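Local coordinates for protein putative 2-dehydro-3-deoxygalactonokinase (Sinorhizobium meliloti, PDB 3T69) that probably phosphorylates 2-dehydro-3-deoxy-D-galactonate with ATP, the second step of D-galactonate breakdown in the DeLey-Doudoroff pathway of galactose degradation, at residues R20-G25 / D289-V294; T50-H55 / L65-C70; T130-A135 / K154-A159; A199-A204 / Y274-E279. All coordinates share one frame; numbering follows the deposited sequence.

Contact 1: R20-G25 / D289-V294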
loop_
_atom_site.group_PDB
_atom_site.type_symbol
_atom_site.label_atom_id
_atom_site.label_comp_id
_atom_site.label_asym_id
_atom_site.label_seq_id
_atom_site.Cartn_x
_atom_site.Cartn_y
_atom_site.Cartn_z
ATOM N N ARG B 20 -15.684 22.103 -5.114
ATOM C CA ARG B 20 -16.409 23.002 -4.242
ATOM C C ARG B 20 -16.329 24.458 -4.733
ATOM O O ARG B 20 -15.269 24.908 -5.155
ATOM C CB ARG B 20 -15.898 22.876 -2.787
ATOM N N LEU B 21 -17.451 25.177 -4.657
ATOM C CA LEU B 21 -17.542 26.601 -5.024
ATOM C C LEU B 21 -18.225 27.477 -3.954
ATOM O O LEU B 21 -19.127 27.044 -3.262
ATOM C CB LEU B 21 -18.279 26.741 -6.350
ATOM C CG LEU B 21 -18.434 28.152 -6.906
ATOM C CD1 LEU B 21 -18.378 28.155 -8.408
ATOM C CD2 LEU B 21 -19.718 28.770 -6.463
ATOM N N TRP B 22 -17.782 28.724 -3.846
ATOM C CA TRP B 22 -18.388 29.733 -2.972
ATOM C C TRP B 22 -18.457 31.067 -3.735
ATOM O O TRP B 22 -17.464 31.499 -4.297
ATOM C CB TRP B 22 -17.543 29.965 -1.700
ATOM C CG TRP B 22 -17.356 28.804 -0.705
ATOM C CD1 TRP B 22 -18.098 28.548 0.428
ATOM C CD2 TRP B 22 -16.311 27.821 -0.720
ATOM N NE1 TRP B 22 -17.596 27.446 1.094
ATOM C CE2 TRP B 22 -16.506 26.980 0.404
ATOM C CE3 TRP B 22 -15.244 27.548 -1.589
ATOM C CZ2 TRP B 22 -15.664 25.888 0.672
ATOM C CZ3 TRP B 22 -14.411 26.470 -1.313
ATOM C CH2 TRP B 22 -14.625 25.655 -0.197
ATOM N N ILE B 23 -19.615 31.727 -3.726
ATOM C CA ILE B 23 -19.760 33.039 -4.330
ATOM C C ILE B 23 -19.641 34.012 -3.178
ATOM O O ILE B 23 -20.251 33.793 -2.153
ATOM C CB ILE B 23 -21.141 33.186 -4.958
ATOM C CG1 ILE B 23 -21.444 32.059 -5.951
ATOM C CG2 ILE B 23 -21.317 34.591 -5.577
ATOM C CD1 ILE B 23 -20.886 32.267 -7.317
ATOM N N ILE B 24 -18.865 35.078 -3.333
ATOM C CA ILE B 24 -18.593 35.987 -2.216
ATOM C C ILE B 24 -18.970 37.454 -2.528
ATOM O O ILE B 24 -18.795 37.926 -3.666
ATOM C CB ILE B 24 -17.098 35.901 -1.786
ATOM C CG1 ILE B 24 -16.709 34.474 -1.417
ATOM C CG2 ILE B 24 -16.752 36.877 -0.632
ATOM C CD1 ILE B 24 -17.377 33.922 -0.172
ATOM N N GLY B 25 -19.471 38.181 -1.525
ATOM C CA GLY B 25 -19.797 39.599 -1.703
ATOM C C GLY B 25 -18.726 40.524 -1.155
ATOM O O GLY B 25 -17.916 40.115 -0.326
ATOM N N ASP B 289 -11.043 24.190 11.013
ATOM C CA ASP B 289 -11.940 23.587 10.043
ATOM C C ASP B 289 -11.273 23.697 8.686
ATOM O O ASP B 289 -10.596 24.695 8.406
ATOM C CB ASP B 289 -13.335 24.222 10.052
ATOM C CG ASP B 289 -14.287 23.573 9.032
ATOM O OD1 ASP B 289 -14.665 24.261 8.047
ATOM O OD2 ASP B 289 -14.666 22.385 9.194
ATOM N N ALA B 290 -11.462 22.671 7.857
ATOM C CA ALA B 290 -10.746 22.560 6.586
ATOM C C ALA B 290 -11.262 23.558 5.583
ATOM O O ALA B 290 -10.471 24.326 5.002
ATOM C CB ALA B 290 -10.837 21.150 6.015
ATOM N N ASP B 291 -12.576 23.541 5.375
ATOM C CA ASP B 291 -13.199 24.487 4.445
ATOM C C ASP B 291 -13.165 25.967 4.952
ATOM O O ASP B 291 -13.023 26.911 4.179
ATOM C CB ASP B 291 -14.576 23.975 3.984
ATOM C CG ASP B 291 -14.479 22.680 3.062
ATOM O OD1 ASP B 291 -13.350 22.229 2.728
ATOM O OD2 ASP B 291 -15.535 22.129 2.639
ATOM N N GLU B 292 -13.218 26.186 6.250
ATOM C CA GLU B 292 -13.032 27.561 6.689
ATOM C C GLU B 292 -11.636 28.089 6.264
ATOM O O GLU B 292 -11.509 29.207 5.802
ATOM C CB GLU B 292 -13.308 27.736 8.218
ATOM N N ALA B 293 -10.602 27.263 6.367
ATOM C CA ALA B 293 -9.258 27.640 5.911
ATOM C C ALA B 293 -9.088 27.820 4.393
ATOM O O ALA B 293 -8.287 28.684 3.992
ATOM C CB ALA B 293 -8.212 26.694 6.454
ATOM N N VAL B 294 -9.798 27.031 3.565
ATOM C CA VAL B 294 -9.711 27.263 2.121
ATOM C C VAL B 294 -10.427 28.511 1.703
ATOM O O VAL B 294 -9.841 29.304 0.945
ATOM C CB VAL B 294 -10.299 26.201 1.167
ATOM C CG1 VAL B 294 -9.212 25.506 0.406
ATOM C CG2 VAL B 294 -11.287 25.303 1.817
#
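Where the second strand of the N-terminal sheet faces the start of the long helix 290-305, Trp22 meets Asp291 and Val294 through the six-membered half of its indole. CZ2 of Trp22 lies 4.0 Å from CB of Asp291, which comes in at the ring edge close to its plane, while the carboxylate is turned nearly square to the indole, the two planes 85° apart. One ring atom further round, CH2 of Trp22 packs 3.9 Å from CG2 of Val294, a methyl group that approaches obliquely. The indole is carried off the sheet toward the helix by a first torsion that sets CG anti to the carbonyl carbon (chi1 -64°). Strand 19-24 pairs antiparallel with strand 9-14 in a beta hairpin, consistent with the nucleotide-binding fold of the actin-like (ASKHA) superfamily, in which a helix packs on the face of the N-terminal sheet. A tryptophan suits the place because its long, flat indole spans from the strand to the helix and offers apolar carbons to both partners. Asp291 meets the indole with its methylene, while OD2 forms a salt bridge with Arg35 of strand 30-36. The first turn of the helix is capped by Asp289 at the N-cap position, whose OD1 accepts from N of Glu292 at 3.0 Å, on the anti side and 29° out of the carboxylate plane. Val294 also touches Gln131 of helix 128-139.

Contact 2: T50-H55 / L65-C70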
loop_
_atom_site.group_PDB
_atom_site.type_symbol
_atom_site.label_atom_id
_atom_site.label_comp_id
_atom_site.label_asym_id
_atom_site.label_seq_id
_atom_site.Cartn_x
_atom_site.Cartn_y
_atom_site.Cartn_z
ATOM N N THR B 50 -16.568 23.479 -18.927
ATOM C CA THR B 50 -17.957 23.163 -18.868
ATOM C C THR B 50 -18.455 22.933 -17.453
ATOM O O THR B 50 -19.523 23.374 -17.093
ATOM C CB THR B 50 -18.164 21.897 -19.683
ATOM O OG1 THR B 50 -18.744 22.232 -20.932
ATOM C CG2 THR B 50 -19.047 20.954 -18.980
ATOM N N ILE B 51 -17.694 22.260 -16.631
ATOM C CA ILE B 51 -18.129 22.047 -15.280
ATOM C C ILE B 51 -18.251 23.354 -14.541
ATOM O O ILE B 51 -19.164 23.556 -13.771
ATOM C CB ILE B 51 -17.167 21.149 -14.545
ATOM C CG1 ILE B 51 -17.178 19.783 -15.173
ATOM C CG2 ILE B 51 -17.547 21.020 -13.110
ATOM C CD1 ILE B 51 -16.017 19.010 -14.817
ATOM N N LEU B 52 -17.305 24.234 -14.769
ATOM C CA LEU B 52 -17.295 25.539 -14.145
ATOM C C LEU B 52 -18.460 26.428 -14.614
ATOM O O LEU B 52 -19.011 27.196 -13.813
ATOM C CB LEU B 52 -15.968 26.232 -14.384
ATOM C CG LEU B 52 -15.719 27.583 -13.714
ATOM C CD1 LEU B 52 -16.238 27.665 -12.275
ATOM C CD2 LEU B 52 -14.250 27.801 -13.734
ATOM N N ASP B 53 -18.829 26.331 -15.896
ATOM C CA ASP B 53 -19.932 27.146 -16.421
ATOM C C ASP B 53 -21.298 26.676 -15.893
ATOM O O ASP B 53 -22.139 27.515 -15.524
ATOM C CB ASP B 53 -19.865 27.277 -17.952
ATOM C CG ASP B 53 -18.753 28.247 -18.403
ATOM O OD1 ASP B 53 -18.338 29.110 -17.593
ATOM O OD2 ASP B 53 -18.279 28.150 -19.557
ATOM N N GLY B 54 -21.470 25.346 -15.810
ATOM C CA GLY B 54 -22.646 24.702 -15.222
ATOM C C GLY B 54 -22.936 25.187 -13.816
ATOM O O GLY B 54 -24.003 25.717 -13.537
ATOM N N HIS B 55 -21.975 25.036 -12.919
ATOM C CA HIS B 55 -22.136 25.530 -11.547
ATOM C C HIS B 55 -22.395 27.028 -11.426
ATOM O O HIS B 55 -23.105 27.487 -10.507
ATOM C CB HIS B 55 -20.958 25.096 -10.693
ATOM C CG HIS B 55 -21.008 23.646 -10.353
ATOM N ND1 HIS B 55 -21.887 23.135 -9.420
ATOM C CD2 HIS B 55 -20.348 22.586 -10.871
ATOM C CE1 HIS B 55 -21.739 21.825 -9.349
ATOM N NE2 HIS B 55 -20.807 21.467 -10.216
ATOM N N LEU B 65 -18.148 37.779 -13.214
ATOM C CA LEU B 65 -17.642 37.642 -11.879
ATOM C C LEU B 65 -16.398 36.862 -12.093
ATOM O O LEU B 65 -16.445 35.844 -12.774
ATOM C CB LEU B 65 -18.619 36.869 -10.999
ATOM C CG LEU B 65 -18.179 36.683 -9.542
ATOM C CD1 LEU B 65 -18.338 37.972 -8.684
ATOM C CD2 LEU B 65 -18.884 35.445 -8.915
ATOM N N PRO B 66 -15.274 37.343 -11.525
ATOM C CA PRO B 66 -13.977 36.696 -11.711
ATOM C C PRO B 66 -13.954 35.408 -10.899
ATOM O O PRO B 66 -14.870 35.182 -10.117
ATOM C CB PRO B 66 -12.984 37.720 -11.132
ATOM C CG PRO B 66 -13.780 38.541 -10.188
ATOM C CD PRO B 66 -15.225 38.406 -10.499
ATOM N N ILE B 67 -12.911 34.588 -11.073
ATOM C CA ILE B 67 -12.811 33.250 -10.466
ATOM C C ILE B 67 -11.392 32.965 -10.006
ATOM O O ILE B 67 -10.443 33.076 -10.779
ATOM C CB ILE B 67 -13.212 32.148 -11.450
ATOM C CG1 ILE B 67 -14.459 32.575 -12.228
ATOM C CG2 ILE B 67 -13.420 30.846 -10.744
ATOM C CD1 ILE B 67 -15.354 31.404 -12.638
ATOM N N ILE B 68 -11.279 32.572 -8.742
ATOM C CA ILE B 68 -10.029 32.196 -8.144
ATOM C C ILE B 68 -10.137 30.720 -7.738
ATOM O O ILE B 68 -11.096 30.307 -7.079
ATOM C CB ILE B 68 -9.706 33.117 -6.983
ATOM C CG1 ILE B 68 -8.301 32.864 -6.438
ATOM C CG2 ILE B 68 -10.775 33.048 -5.946
ATOM C CD1 ILE B 68 -7.195 33.080 -7.494
ATOM N N ILE B 69 -9.166 29.932 -8.196
ATOM C CA ILE B 69 -9.204 28.486 -8.056
ATOM C C ILE B 69 -7.900 27.956 -7.527
ATOM O O ILE B 69 -6.838 28.304 -8.029
ATOM C CB ILE B 69 -9.422 27.787 -9.383
ATOM C CG1 ILE B 69 -10.553 28.454 -10.186
ATOM C CG2 ILE B 69 -9.663 26.341 -9.122
ATOM C CD1 ILE B 69 -10.842 27.788 -11.548
ATOM N N CYS B 70 -7.986 27.107 -6.512
ATOM C CA CYS B 70 -6.838 26.420 -5.982
ATOM C C CYS B 70 -6.996 24.907 -6.251
ATOM O O CYS B 70 -8.086 24.456 -6.597
ATOM C CB CYS B 70 -6.700 26.732 -4.477
ATOM S SG CYS B 70 -7.941 25.959 -3.412
#
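Leu52 points from helix 50-58 at the sheet, and Ile67 and Ile69 of the strand 67-71 reach back at it, so that leucine and isoleucines meet tip to tip. The two branches of the leucine share the work. CD1 of Leu52 touches CD1 of Ile67 at 3.9 Å; CD2 lies equally near that same methyl group and also meets CD1 of Ile69, at 4.0 Å. Ile67 CD1 therefore sits against the leucine fork, whereas Ile69 has one branch alone. Leu52 holds its CG opposite the backbone N (chi1 -175°), which extends the fork away from the helix. Both isoleucines set CG1 anti to the carbonyl carbon, and the CD1 end of that arm makes the contact. Beta-branched residues favour extended backbone, and two of them two places apart present methyl groups on one face of the strand; leucine, flexible and unbranched at CB, fits the helix. With an alanine in place of Leu52, both isoleucine CD1 groups would probably lose their partner from the helix and a gap would open between helix and sheet. Leu52 is also touched by Trp79, and Ile69 by Val12 and Ile108 of the adjoining strands. The helix belongs to a beta-alpha-beta crossover from strand 30-36 to strand 67-71, covering one sheet face, while Cys70 turns to helix 290-305 on the other.

Contact 3: T130-A135 / K154-A159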
loop_
_atom_site.group_PDB
_atom_site.type_symbol
_atom_site.label_atom_id
_atom_site.label_comp_id
_atom_site.label_asym_id
_atom_site.label_seq_id
_atom_site.Cartn_x
_atom_site.Cartn_y
_atom_site.Cartn_z
ATOM N N THR B 130 -3.245 26.787 -0.032
ATOM C CA THR B 130 -4.283 27.767 0.111
ATOM C C THR B 130 -5.048 27.675 1.452
ATOM O O THR B 130 -5.460 28.702 2.004
ATOM C CB THR B 130 -5.219 27.733 -1.079
ATOM O OG1 THR B 130 -4.446 28.049 -2.250
ATOM C CG2 THR B 130 -6.324 28.763 -0.898
ATOM N N GLN B 131 -5.179 26.460 1.992
ATOM C CA GLN B 131 -5.675 26.311 3.343
ATOM C C GLN B 131 -4.626 26.863 4.286
ATOM O O GLN B 131 -4.929 27.279 5.383
ATOM C CB GLN B 131 -6.026 24.859 3.659
ATOM C CG GLN B 131 -6.859 24.164 2.556
ATOM C CD GLN B 131 -7.177 22.697 2.872
ATOM O OE1 GLN B 131 -6.308 21.830 2.861
ATOM N NE2 GLN B 131 -8.440 22.427 3.149
ATOM N N LEU B 132 -3.385 26.906 3.878
ATOM C CA LEU B 132 -2.405 27.482 4.795
ATOM C C LEU B 132 -2.327 28.993 4.685
ATOM O O LEU B 132 -1.931 29.686 5.637
ATOM C CB LEU B 132 -1.023 26.877 4.594
ATOM C CG LEU B 132 -0.804 25.444 5.060
ATOM C CD1 LEU B 132 0.493 24.922 4.451
ATOM C CD2 LEU B 132 -0.760 25.360 6.572
ATOM N N LEU B 133 -2.682 29.516 3.518
ATOM C CA LEU B 133 -2.744 30.966 3.348
ATOM C C LEU B 133 -3.860 31.422 4.291
ATOM O O LEU B 133 -3.683 32.355 5.079
ATOM C CB LEU B 133 -3.054 31.341 1.894
ATOM C CG LEU B 133 -3.389 32.802 1.581
ATOM C CD1 LEU B 133 -2.255 33.742 1.910
ATOM C CD2 LEU B 133 -3.796 32.878 0.132
ATOM N N GLY B 134 -4.972 30.698 4.203
ATOM C CA GLY B 134 -6.126 30.928 5.012
ATOM C C GLY B 134 -5.852 30.993 6.497
ATOM O O GLY B 134 -6.276 31.927 7.153
ATOM N N ALA B 135 -5.116 30.029 7.027
ATOM C CA ALA B 135 -5.124 29.821 8.461
ATOM C C ALA B 135 -3.913 30.354 9.201
ATOM O O ALA B 135 -3.933 30.414 10.430
ATOM C CB ALA B 135 -5.350 28.360 8.785
ATOM N N LYS B 154 -0.724 15.919 4.474
ATOM C CA LYS B 154 0.447 16.765 4.545
ATOM C C LYS B 154 0.886 17.105 5.984
ATOM O O LYS B 154 0.037 17.379 6.844
ATOM C CB LYS B 154 0.205 18.002 3.680
ATOM C CG LYS B 154 0.831 17.890 2.294
ATOM C CD LYS B 154 0.007 17.255 1.211
ATOM C CE LYS B 154 1.008 16.647 0.288
ATOM N NZ LYS B 154 0.599 16.341 -1.093
ATOM N N TRP B 155 2.182 17.060 6.263
ATOM C CA TRP B 155 2.703 17.530 7.564
ATOM C C TRP B 155 3.650 18.711 7.343
ATOM O O TRP B 155 4.689 18.559 6.717
ATOM C CB TRP B 155 3.395 16.404 8.342
ATOM C CG TRP B 155 2.370 15.438 9.013
ATOM C CD1 TRP B 155 1.476 14.611 8.381
ATOM C CD2 TRP B 155 2.172 15.232 10.412
ATOM N NE1 TRP B 155 0.734 13.915 9.291
ATOM C CE2 TRP B 155 1.141 14.273 10.549
ATOM C CE3 TRP B 155 2.743 15.784 11.560
ATOM C CZ2 TRP B 155 0.671 13.850 11.802
ATOM C CZ3 TRP B 155 2.291 15.373 12.799
ATOM C CH2 TRP B 155 1.266 14.398 12.916
ATOM N N VAL B 156 3.276 19.890 7.847
ATOM C CA VAL B 156 3.929 21.155 7.447
ATOM C C VAL B 156 4.598 21.940 8.611
ATOM O O VAL B 156 3.967 22.188 9.636
ATOM C CB VAL B 156 2.897 22.039 6.730
ATOM C CG1 VAL B 156 3.547 23.257 6.088
ATOM C CG2 VAL B 156 2.140 21.230 5.717
ATOM N N ARG B 157 5.865 22.290 8.469
ATOM C CA ARG B 157 6.495 23.147 9.442
ATOM C C ARG B 157 6.235 24.600 9.001
ATOM O O ARG B 157 6.835 25.089 8.018
ATOM C CB ARG B 157 8.019 22.874 9.618
ATOM C CG ARG B 157 8.543 21.440 9.224
ATOM C CD ARG B 157 10.023 21.067 9.649
ATOM N NE ARG B 157 10.991 22.186 9.767
ATOM C CZ ARG B 157 11.959 22.497 8.887
ATOM N NH1 ARG B 157 12.111 21.800 7.754
ATOM N NH2 ARG B 157 12.771 23.536 9.135
ATOM N N LEU B 158 5.358 25.280 9.752
ATOM C CA LEU B 158 4.936 26.674 9.502
ATOM C C LEU B 158 5.574 27.676 10.488
ATOM O O LEU B 158 5.611 27.421 11.684
ATOM C CB LEU B 158 3.418 26.749 9.586
ATOM C CG LEU B 158 2.735 28.067 9.263
ATOM C CD1 LEU B 158 3.280 28.695 7.943
ATOM C CD2 LEU B 158 1.235 27.851 9.195
ATOM N N ALA B 159 6.137 28.762 10.003
ATOM C CA ALA B 159 6.639 29.783 10.901
ATOM C C ALA B 159 6.486 31.169 10.341
ATOM O O ALA B 159 7.146 31.493 9.394
ATOM C CB ALA B 159 8.070 29.533 11.198
#
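Leu132 of helix 128-139 spreads its two methyl groups over the strand 153-159, one to Val156 and one to Leu158. CD1 of Leu132 meets CG1 of Val156 at 3.8 Å, the two side chains running head-on, tip to tip. CD2 of Leu132 comes within 4.1 Å of CD2 of Leu158, but here the side chains slide past each other in opposite directions and touch alongside. All three residues are buried and wholly apolar at their touching ends, so dispersion and the exclusion of water hold the contact. In Val156 a chi1 of -171° swings CG1 away from the backbone N and turns that methyl toward the helix. The valine is short and beta-branched, as suits a strand; the two leucines supply the reach across a separation in which the nearest CA atoms, those of Leu132 and Leu158, stand 8.8 Å apart.

Further out, the strand is fixed by its neighbours: Val156 is backbone hydrogen-bonded to Val146 of strand 143-148, whose Met148 also touches Leu132, and Arg157 to Gly165 of strand 162-169. From the preceding position on the helix, Gln131 packs on Ala293 and Val294 of helix 290-305. Trp155 goes to the opposite sheet face, where its NE1 is hydrogen-bonded to Glu248. Helix 128-139 leads out of the N-terminal half and lies on the sheet of the second half, an arrangement consistent with the two-domain actin-like (ASKHA) fold, in which helices at the domain junction pack together between the sheets.

Contact 4: A199-A204 / Y274-E279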
loop_
_atom_site.group_PDB
_atom_site.type_symbol
_atom_site.label_atom_id
_atom_site.label_comp_id
_atom_site.label_asym_id
_atom_site.label_seq_id
_atom_site.Cartn_x
_atom_site.Cartn_y
_atom_site.Cartn_z
ATOM N N ALA B 199 -11.907 0.211 19.828
ATOM C CA ALA B 199 -10.552 -0.138 20.252
ATOM C C ALA B 199 -9.769 -0.772 19.102
ATOM O O ALA B 199 -8.547 -0.631 19.033
ATOM C CB ALA B 199 -10.595 -1.064 21.472
ATOM N N ALA B 200 -10.475 -1.458 18.204
ATOM C CA ALA B 200 -9.849 -1.979 16.999
ATOM C C ALA B 200 -8.973 -0.875 16.362
ATOM O O ALA B 200 -7.783 -1.104 16.085
ATOM C CB ALA B 200 -10.881 -2.515 16.027
ATOM N N PHE B 201 -9.530 0.335 16.229
ATOM C CA PHE B 201 -8.805 1.464 15.649
ATOM C C PHE B 201 -7.573 1.961 16.400
ATOM O O PHE B 201 -6.505 2.096 15.791
ATOM C CB PHE B 201 -9.738 2.634 15.292
ATOM C CG PHE B 201 -9.021 3.816 14.688
ATOM C CD1 PHE B 201 -8.610 3.797 13.346
ATOM C CD2 PHE B 201 -8.734 4.942 15.453
ATOM C CE1 PHE B 201 -7.918 4.904 12.779
ATOM C CE2 PHE B 201 -8.035 6.047 14.907
ATOM C CZ PHE B 201 -7.638 6.030 13.563
ATOM N N THR B 202 -7.681 2.259 17.686
ATOM C CA THR B 202 -6.511 2.808 18.392
ATOM C C THR B 202 -5.466 1.758 18.727
ATOM O O THR B 202 -4.295 2.110 18.957
ATOM C CB THR B 202 -6.866 3.597 19.695
ATOM O OG1 THR B 202 -7.565 2.745 20.627
ATOM C CG2 THR B 202 -7.694 4.817 19.363
ATOM N N ASP B 203 -5.875 0.484 18.811
ATOM C CA ASP B 203 -4.888 -0.600 18.944
ATOM C C ASP B 203 -3.969 -0.615 17.710
ATOM O O ASP B 203 -2.739 -0.601 17.869
ATOM C CB ASP B 203 -5.535 -1.991 19.113
ATOM C CG ASP B 203 -6.251 -2.180 20.460
ATOM O OD1 ASP B 203 -5.956 -1.414 21.426
ATOM O OD2 ASP B 203 -7.113 -3.123 20.522
ATOM N N ALA B 204 -4.583 -0.616 16.511
ATOM C CA ALA B 204 -3.889 -0.591 15.221
ATOM C C ALA B 204 -2.887 0.553 15.150
ATOM O O ALA B 204 -1.688 0.336 14.852
ATOM C CB ALA B 204 -4.867 -0.491 14.104
ATOM N N TYR B 274 -8.552 11.487 12.788
ATOM C CA TYR B 274 -7.197 11.908 13.106
ATOM C C TYR B 274 -6.952 12.490 14.498
ATOM O O TYR B 274 -5.851 12.328 15.054
ATOM C CB TYR B 274 -6.638 12.859 12.042
ATOM C CG TYR B 274 -5.995 12.173 10.846
ATOM C CD1 TYR B 274 -4.610 12.157 10.687
ATOM C CD2 TYR B 274 -6.763 11.545 9.884
ATOM C CE1 TYR B 274 -3.995 11.530 9.568
ATOM C CE2 TYR B 274 -6.160 10.927 8.773
ATOM C CZ TYR B 274 -4.788 10.916 8.636
ATOM O OH TYR B 274 -4.221 10.315 7.536
ATOM N N ARG B 275 -7.952 13.178 15.068
ATOM C CA ARG B 275 -7.750 13.818 16.392
ATOM C C ARG B 275 -7.707 12.658 17.341
ATOM O O ARG B 275 -6.878 12.602 18.270
ATOM C CB ARG B 275 -8.921 14.787 16.759
ATOM N N THR B 276 -8.611 11.719 17.065
ATOM C CA THR B 276 -8.727 10.497 17.839
ATOM C C THR B 276 -7.380 9.777 17.807
ATOM O O THR B 276 -6.785 9.438 18.853
ATOM C CB THR B 276 -9.813 9.629 17.227
ATOM O OG1 THR B 276 -11.034 10.363 17.231
ATOM C CG2 THR B 276 -9.999 8.340 17.975
ATOM N N ALA B 277 -6.876 9.599 16.591
ATOM C CA ALA B 277 -5.646 8.895 16.412
ATOM C C ALA B 277 -4.479 9.679 17.016
ATOM O O ALA B 277 -3.588 9.099 17.632
ATOM C CB ALA B 277 -5.448 8.577 14.923
ATOM N N LEU B 278 -4.480 10.992 16.862
ATOM C CA LEU B 278 -3.358 11.795 17.383
ATOM C C LEU B 278 -3.285 11.921 18.926
ATOM O O LEU B 278 -2.178 11.962 19.522
ATOM C CB LEU B 278 -3.334 13.192 16.739
ATOM C CG LEU B 278 -3.076 13.274 15.233
ATOM C CD1 LEU B 278 -3.664 14.520 14.655
ATOM C CD2 LEU B 278 -1.583 13.193 14.927
ATOM N N GLU B 279 -4.451 12.011 19.570
ATOM C CA GLU B 279 -4.474 12.116 21.016
ATOM C C GLU B 279 -3.973 10.816 21.622
ATOM O O GLU B 279 -3.061 10.844 22.467
ATOM C CB GLU B 279 -5.862 12.508 21.520
ATOM C CG GLU B 279 -6.097 14.009 21.409
ATOM C CD GLU B 279 -7.570 14.434 21.389
ATOM O OE1 GLU B 279 -8.483 13.652 21.024
ATOM O OE2 GLU B 279 -7.801 15.613 21.712
#
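The ring of Phe201 meets helix 268-280 with its edge: CB of Ala277 lies near the ring plane, 3.6 Å from both CE2 and CZ of Phe201. CG2 of Thr276 approaches the same ring obliquely, 4.3 Å from CE2 of Phe201. An extended first torsion (chi1 -180°) carries the phenyl group of Phe201 across, and alanine suits the facing position because a single methyl leaves room for the aromatic edge. The short segments 199-204 and 274-279 cross at -52°, with axes 10.0 Å apart, a value close to that expected for ridges-into-grooves packing. Helix 268-280 joins the parallel strands 261-264 and 284-285 of the second sheet in a beta-alpha-beta unit, whereas helix 199-210 belongs to the helical stretch inserted before strand 261-264. A looser touch completes the interface, CG2 of Thr202 standing 4.4 Å from CG2 of Thr276. OG1 of Thr276 is hydrogen-bonded to O of Thr272, one turn back on its own helix, and CG2 is the branch that faces Phe201 and Thr202. Helix 233-252 packs against both partners, with Ser241 touching Phe201 and Ile245 touching Ala277.

Contacts 1, 2 and 3 are buried, while contact 4 is partly buried and lies on the far side of the chain's centre from contact 2. Contacts 1 and 2 serve opposite faces of the N-terminal sheet and meet where Val294 touches Cys70; contacts 1 and 3 join through helices 290-305 and 128-139. Contact 4 belongs to the second half and reaches contact 3 through Leu278 against Trp155, but stays about 11 Å from contact 1 at the nearest atoms. Contacts 2 and 3 are purely aliphatic helix-on-sheet packing. Contact 1 adds an indole and an acid turned to Arg35; contact 4, helix on helix, mixes a phenyl edge with alanine and threonine methyls.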